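One contact in two related proteins. Structure 1 is chitin oligosaccharide binding protein NagB2 from Paenibacillus sp., which probably binds chitin oligosaccharides outside the cell as the solute-binding component of an uptake system: PDB 7EHO (chain A, 1.79 Å), residues Phe147-Tyr152 and Gly275-Ser280. Structure 2 is chitin oligosaccahride binding protein NagB1 from Paenibacillus sp.: PDB 7EHP (chain B, 2.01 Å), residues Phe118-Phe123 and Gly243-Ala248. Both blocks share one frame: the second was fitted to the first on N, CA, C and O of the twelve residues, RMSD 0.56 Å. Numbering follows each deposited sequence.

Structure 1 (7EHO); sequences FVEGFY and GSWATS.
Glu-149 and Gly-275 form an antiparallel non-hydrogen-bonded pair, CA to CA 4.2 Å, where strand 138-154 meets the end of strand 271-275; the chain then turns toward helix 279-282. Ser-276 OG, set between its backbone N and carbonyl carbon (chi1 49°), accepts a hydrogen bond from Val-148 N at 3.1 Å. CZ3 of Trp-277 comes 3.5 Å from CD1 of Phe-147, the two side chains lying side by side. The indole packs one face on Gly-275 CA, its CH2 lies 3.8 Å from Glu-149 OE2, and its NE1 is hydrogen-bonded to Tyr-257 OH. Phe-147, Glu-149 and Trp-277 probably line the sugar cleft of this solute-binding protein. The buried Tyr-152 ring packs against Ala-278 CB, and its OH shares a 2.8 Å hydrogen bond with Thr-279 OG1, in the ring plane, tying strand to helix. Phe-151 packs among Phe-273, Phe-297 and Phe-173.

Structure 2 (7EHP); sequences FVEGVF and GSWASA. With NAG (2-acetamido-2-deoxy-beta-D-glucopyranose), chain C; NAG (2-acetamido-2-deoxy-beta-D-glucopyranose), chain D.
Glu-120 and Gly-243 form an antiparallel non-hydrogen-bonded pair, CA to CA 4.1 Å. Ser-244 OG, set between its backbone N and carbonyl carbon (chi1 51°), accepts a hydrogen bond from Val-119 N at 3.2 Å. CZ3 of Trp-245 comes 3.9 Å from CD1 of Phe-118, the two side chains lying side by side. The indole packs one face on Gly-243 CA, its CH2 lies 3.5 Å from Glu-120 OE2, and its NE1 is hydrogen-bonded to Tyr-225 OH. Its opposite face carries NAG (chain D), C4 3.8 Å above the plane, a CH-pi contact with Trp-245 as platform in the glycan pocket; NAG (chain C) sets C6 over the centre of the Phe-118 ring. The buried Phe-123 ring packs against Ala-246 CB. Ser-247 OG is hydrogen-bonded to the carbonyl of Ser-320. Val-122 packs on Met-239 and Phe-241.

Structure 1 against structure 2
The two segments share one backbone course up to the last residue of the second, and the side chains of Val-148(A), Glu-149(A), Ser-276(A) and Trp-277(A) and their counterparts keep their places. The bond from Val-148(A) N to Ser-276(A) OG recurs between Val-119(B) N and Ser-244(B) OG. The main changes are the exchanges of Tyr-152(A) against Phe-123(B) and of Thr-279(A) against Ser-247(B). The two rings nearly coincide, their CZ atoms 0.2 Å apart after superposition, and both keep their touch with Gly-275(A) or Gly-243(B) and with Ala-278(A) or Ala-246(B). What goes is the 2.8 Å hydrogen bond between Tyr-152(A) OH and Thr-279(A) OG1: Phe-123(B) has no hydroxyl to make it, and the two segments may be held together less firmly. OG1 and CG2 of Thr-279(A) have no counterpart in Ser-247(B), nor has Ser-247(B) OG one in Thr-279(A); Ser-247(B) CB comes no nearer than 4.7 Å to Phe-123(B) CE2. Ser-280(A) and Ala-248(B) have CA atoms 1.0 Å and carbonyl O atoms 1.7 Å apart after superposition, and OG of Ser-280(A) has no counterpart. Away from the other segment, Phe-151(A) is exchanged for the smaller Val-122(B), with CB atoms coinciding. At the other end of the contact, Phe-147(A) and Phe-118(B) differ by a small shift, CZ atoms 1.3 Å apart after superposition, while the touch on Trp-277(A) or Trp-245(B) is kept. NAG (chain C), touching Phe-118(B), Glu-120(B) and Trp-245(B), and NAG (chain D), touching Trp-245(B), each one piece of a larger molecule, are in structure 2 alone, with no ligand modelled there in structure 1.

Structure 1 (7EHO)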
loop_
_atom_site.group_PDB
_atom_site.type_symbol
_atom_site.label_atom_id
_atom_site.label_comp_id
_atom_site.label_asym_id
_atom_site.label_seq_id
_atom_site.Cartn_x
_atom_site.Cartn_y
_atom_site.Cartn_z
ATOM N N PHE A 147 0.060 -2.791 1.400
ATOM C CA PHE A 147 0.302 -1.754 2.395
ATOM C C PHE A 147 -0.745 -0.665 2.258
ATOM O O PHE A 147 -1.356 -0.488 1.199
ATOM C CB PHE A 147 1.721 -1.148 2.275
ATOM C CG PHE A 147 1.919 -0.281 1.056
ATOM C CD1 PHE A 147 1.602 1.078 1.092
ATOM C CD2 PHE A 147 2.421 -0.810 -0.119
ATOM C CE1 PHE A 147 1.766 1.875 -0.011
ATOM C CE2 PHE A 147 2.603 -0.009 -1.234
ATOM C CZ PHE A 147 2.276 1.337 -1.182
ATOM N N VAL A 148 -0.956 0.053 3.359
ATOM C CA VAL A 148 -1.689 1.305 3.347
ATOM C C VAL A 148 -0.791 2.340 4.004
ATOM O O VAL A 148 0.180 2.008 4.692
ATOM C CB VAL A 148 -3.049 1.214 4.087
ATOM C CG1 VAL A 148 -4.025 0.341 3.309
ATOM C CG2 VAL A 148 -2.859 0.687 5.527
ATOM N N GLU A 149 -1.150 3.602 3.809
ATOM C CA GLU A 149 -0.480 4.716 4.472
ATOM C C GLU A 149 -1.495 5.483 5.302
ATOM O O GLU A 149 -2.652 5.628 4.903
ATOM C CB GLU A 149 0.206 5.620 3.450
ATOM C CG GLU A 149 1.316 4.851 2.701
ATOM C CD GLU A 149 2.151 5.667 1.745
ATOM O OE1 GLU A 149 2.048 6.902 1.723
ATOM O OE2 GLU A 149 2.931 5.059 0.983
ATOM N N GLY A 150 -1.049 6.004 6.437
ATOM C CA GLY A 150 -1.916 6.782 7.306
ATOM C C GLY A 150 -1.125 7.343 8.470
ATOM O O GLY A 150 0.100 7.210 8.528
ATOM N N PHE A 151 -1.856 7.926 9.437
ATOM C CA PHE A 151 -1.244 8.545 10.606
ATOM C C PHE A 151 -1.199 7.568 11.782
ATOM O O PHE A 151 -2.244 7.173 12.310
ATOM C CB PHE A 151 -2.018 9.796 11.024
ATOM C CG PHE A 151 -1.777 10.988 10.148
ATOM C CD1 PHE A 151 -0.624 11.760 10.290
ATOM C CD2 PHE A 151 -2.695 11.336 9.165
ATOM C CE1 PHE A 151 -0.404 12.822 9.452
ATOM C CE2 PHE A 151 -2.478 12.436 8.346
ATOM C CZ PHE A 151 -1.339 13.175 8.501
ATOM N N TYR A 152 0.008 7.205 12.207
ATOM C CA TYR A 152 0.201 6.642 13.537
ATOM C C TYR A 152 0.181 7.818 14.498
ATOM O O TYR A 152 0.680 8.895 14.164
ATOM C CB TYR A 152 1.557 5.931 13.636
ATOM C CG TYR A 152 1.674 4.705 12.739
ATOM C CD1 TYR A 152 2.126 4.822 11.432
ATOM C CD2 TYR A 152 1.352 3.448 13.205
ATOM C CE1 TYR A 152 2.220 3.728 10.619
ATOM C CE2 TYR A 152 1.461 2.327 12.402
ATOM C CZ TYR A 152 1.895 2.483 11.108
ATOM O OH TYR A 152 2.011 1.395 10.292
ATOM N N GLY A 275 3.852 4.257 5.956
ATOM C CA GLY A 275 3.256 3.043 5.441
ATOM C C GLY A 275 3.182 1.961 6.498
ATOM O O GLY A 275 3.919 1.949 7.487
ATOM N N SER A 276 2.296 0.995 6.253
ATOM C CA SER A 276 1.996 0.000 7.274
ATOM C C SER A 276 3.142 -0.970 7.494
ATOM O O SER A 276 3.118 -1.714 8.474
ATOM C CB SER A 276 0.719 -0.748 6.869
ATOM O OG SER A 276 0.831 -1.163 5.518
ATOM N N TRP A 277 4.138 -0.984 6.606
ATOM C CA TRP A 277 5.367 -1.716 6.884
ATOM C C TRP A 277 6.056 -1.187 8.134
ATOM O O TRP A 277 6.870 -1.901 8.735
ATOM C CB TRP A 277 6.320 -1.633 5.681
ATOM C CG TRP A 277 6.692 -0.205 5.332
ATOM C CD1 TRP A 277 7.643 0.569 5.954
ATOM C CD2 TRP A 277 6.087 0.625 4.338
ATOM N NE1 TRP A 277 7.687 1.821 5.374
ATOM C CE2 TRP A 277 6.734 1.890 4.394
ATOM C CE3 TRP A 277 5.057 0.435 3.414
ATOM C CZ2 TRP A 277 6.386 2.944 3.551
ATOM C CZ3 TRP A 277 4.721 1.477 2.562
ATOM C CH2 TRP A 277 5.387 2.715 2.630
ATOM N N ALA A 278 5.759 0.061 8.536
ATOM C CA ALA A 278 6.417 0.655 9.688
ATOM C C ALA A 278 5.856 0.152 11.017
ATOM O O ALA A 278 6.417 0.465 12.076
ATOM C CB ALA A 278 6.307 2.183 9.617
ATOM N N THR A 279 4.768 -0.620 10.996
ATOM C CA THR A 279 4.183 -1.096 12.248
ATOM C C THR A 279 5.203 -1.853 13.079
ATOM O O THR A 279 5.249 -1.711 14.308
ATOM C CB THR A 279 2.968 -1.992 11.956
ATOM O OG1 THR A 279 1.969 -1.228 11.284
ATOM C CG2 THR A 279 2.372 -2.530 13.236
ATOM N N SER A 280 6.040 -2.662 12.417
ATOM C CA SER A 280 7.028 -3.445 13.145
ATOM C C SER A 280 8.075 -2.560 13.809
ATOM O O SER A 280 8.594 -2.917 14.865
ATOM C CB SER A 280 7.691 -4.468 12.220
ATOM O OG SER A 280 8.533 -3.828 11.298
#

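Structure 2 (7EHP)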
loop_
_atom_site.group_PDB
_atom_site.type_symbol
_atom_site.label_atom_id
_atom_site.label_comp_id
_atom_site.label_asym_id
_atom_site.label_seq_id
_atom_site.Cartn_x
_atom_site.Cartn_y
_atom_site.Cartn_z
ATOM N N PHE B 118 -0.097 -2.827 1.622
ATOM C CA PHE B 118 0.260 -1.665 2.428
ATOM C C PHE B 118 -0.881 -0.659 2.405
ATOM O O PHE B 118 -1.651 -0.607 1.445
ATOM C CB PHE B 118 1.580 -1.010 1.925
ATOM C CG PHE B 118 1.400 -0.026 0.788
ATOM C CD1 PHE B 118 1.102 1.314 1.036
ATOM C CD2 PHE B 118 1.544 -0.439 -0.528
ATOM C CE1 PHE B 118 0.928 2.221 -0.021
ATOM C CE2 PHE B 118 1.372 0.446 -1.583
ATOM C CZ PHE B 118 1.073 1.780 -1.330
ATOM N N VAL B 119 -1.007 0.114 3.493
ATOM C CA VAL B 119 -1.670 1.416 3.478
ATOM C C VAL B 119 -0.711 2.433 4.079
ATOM O O VAL B 119 0.172 2.089 4.868
ATOM C CB VAL B 119 -3.025 1.459 4.249
ATOM C CG1 VAL B 119 -4.118 0.746 3.495
ATOM C CG2 VAL B 119 -2.881 0.892 5.659
ATOM N N GLU B 120 -0.884 3.695 3.701
ATOM C CA GLU B 120 -0.182 4.805 4.327
ATOM C C GLU B 120 -1.206 5.729 4.955
ATOM O O GLU B 120 -2.213 6.054 4.329
ATOM C CB GLU B 120 0.655 5.582 3.316
ATOM C CG GLU B 120 1.876 4.857 2.844
ATOM C CD GLU B 120 2.710 5.682 1.885
ATOM O OE1 GLU B 120 2.565 6.934 1.878
ATOM O OE2 GLU B 120 3.499 5.063 1.132
ATOM N N GLY B 121 -0.956 6.139 6.187
ATOM C CA GLY B 121 -1.837 7.080 6.847
ATOM C C GLY B 121 -1.172 7.571 8.109
ATOM O O GLY B 121 0.058 7.552 8.205
ATOM N N VAL B 122 -1.966 7.970 9.092
ATOM C CA VAL B 122 -1.466 8.660 10.268
ATOM C C VAL B 122 -1.500 7.692 11.436
ATOM O O VAL B 122 -2.578 7.271 11.874
ATOM C CB VAL B 122 -2.286 9.922 10.565
ATOM C CG1 VAL B 122 -1.672 10.699 11.720
ATOM C CG2 VAL B 122 -2.389 10.779 9.301
ATOM N N PHE B 123 -0.315 7.325 11.925
ATOM C CA PHE B 123 -0.200 6.730 13.244
ATOM C C PHE B 123 -0.405 7.805 14.302
ATOM O O PHE B 123 0.032 8.949 14.138
ATOM C CB PHE B 123 1.172 6.075 13.421
ATOM C CG PHE B 123 1.380 4.838 12.559
ATOM C CD1 PHE B 123 1.690 4.965 11.213
ATOM C CD2 PHE B 123 1.275 3.564 13.100
ATOM C CE1 PHE B 123 1.879 3.860 10.411
ATOM C CE2 PHE B 123 1.472 2.439 12.298
ATOM C CZ PHE B 123 1.783 2.604 10.953
ATOM N N GLY B 243 3.794 4.256 6.374
ATOM C CA GLY B 243 3.174 3.063 5.847
ATOM C C GLY B 243 2.945 2.015 6.910
ATOM O O GLY B 243 3.590 2.021 7.957
ATOM N N SER B 244 2.022 1.093 6.616
ATOM C CA SER B 244 1.711 0.017 7.555
ATOM C C SER B 244 2.937 -0.836 7.896
ATOM O O SER B 244 3.002 -1.418 8.990
ATOM C CB SER B 244 0.609 -0.873 6.975
ATOM O OG SER B 244 0.965 -1.257 5.667
ATOM N N TRP B 245 3.915 -0.919 6.985
ATOM C CA TRP B 245 5.128 -1.695 7.252
ATOM C C TRP B 245 5.903 -1.152 8.451
ATOM O O TRP B 245 6.768 -1.855 8.986
ATOM C CB TRP B 245 6.046 -1.704 6.018
ATOM C CG TRP B 245 6.490 -0.315 5.655
ATOM C CD1 TRP B 245 7.491 0.422 6.246
ATOM C CD2 TRP B 245 5.906 0.529 4.659
ATOM N NE1 TRP B 245 7.564 1.672 5.661
ATOM C CE2 TRP B 245 6.603 1.758 4.682
ATOM C CE3 TRP B 245 4.851 0.371 3.754
ATOM C CZ2 TRP B 245 6.287 2.808 3.825
ATOM C CZ3 TRP B 245 4.539 1.413 2.905
ATOM C CH2 TRP B 245 5.254 2.618 2.942
ATOM N N ALA B 246 5.597 0.073 8.888
ATOM C CA ALA B 246 6.333 0.723 9.967
ATOM C C ALA B 246 6.061 0.091 11.314
ATOM O O ALA B 246 6.870 0.249 12.233
ATOM C CB ALA B 246 5.975 2.216 10.037
ATOM N N SER B 247 4.928 -0.588 11.466
ATOM C CA SER B 247 4.648 -1.258 12.725
ATOM C C SER B 247 5.699 -2.317 13.056
ATOM O O SER B 247 5.857 -2.664 14.230
ATOM C CB SER B 247 3.254 -1.877 12.674
ATOM O OG SER B 247 3.250 -2.964 11.766
ATOM N N ALA B 248 6.438 -2.821 12.057
ATOM C CA ALA B 248 7.542 -3.729 12.333
ATOM C C ALA B 248 8.600 -3.096 13.227
ATOM O O ALA B 248 9.449 -3.824 13.771
ATOM C CB ALA B 248 8.177 -4.206 11.022
HETATM C C1 NAG C . 8.105 1.946 0.272
HETATM C C2 NAG C . 8.813 2.683 -0.860
HETATM C C3 NAG C . 7.928 3.799 -1.393
HETATM C C4 NAG C . 6.582 3.233 -1.816
HETATM C C5 NAG C . 5.946 2.463 -0.660
HETATM C C6 NAG C . 4.646 1.786 -1.034
HETATM C C7 NAG C . 11.253 2.872 -1.083
HETATM C C8 NAG C . 12.493 3.495 -0.548
HETATM N N2 NAG C . 10.114 3.194 -0.451
HETATM O O3 NAG C . 8.564 4.407 -2.506
HETATM O O4 NAG C . 5.701 4.278 -2.205
HETATM O O5 NAG C . 6.835 1.440 -0.193
HETATM O O6 NAG C . 4.782 0.967 -2.188
HETATM O O7 NAG C . 11.272 2.113 -2.057
HETATM C C1 NAG D . 9.294 -2.304 3.088
HETATM C C2 NAG D . 7.970 -2.270 2.329
HETATM C C3 NAG D . 8.009 -1.184 1.253
HETATM C C4 NAG D . 8.529 0.148 1.804
HETATM C C5 NAG D . 9.766 -0.064 2.688
HETATM C C6 NAG D . 10.278 1.177 3.389
HETATM C C7 NAG D . 7.046 -4.554 2.386
HETATM C C8 NAG D . 6.781 -5.797 1.588
HETATM N N2 NAG D . 7.661 -3.562 1.733
HETATM O O1 NAG D . 9.268 -3.318 4.032
HETATM O O3 NAG D . 6.705 -1.048 0.692
HETATM O O4 NAG D . 8.988 0.910 0.693
HETATM O O5 NAG D . 9.515 -1.051 3.697
HETATM O O6 NAG D . 11.583 0.941 3.913
HETATM O O7 NAG D . 6.727 -4.461 3.571
#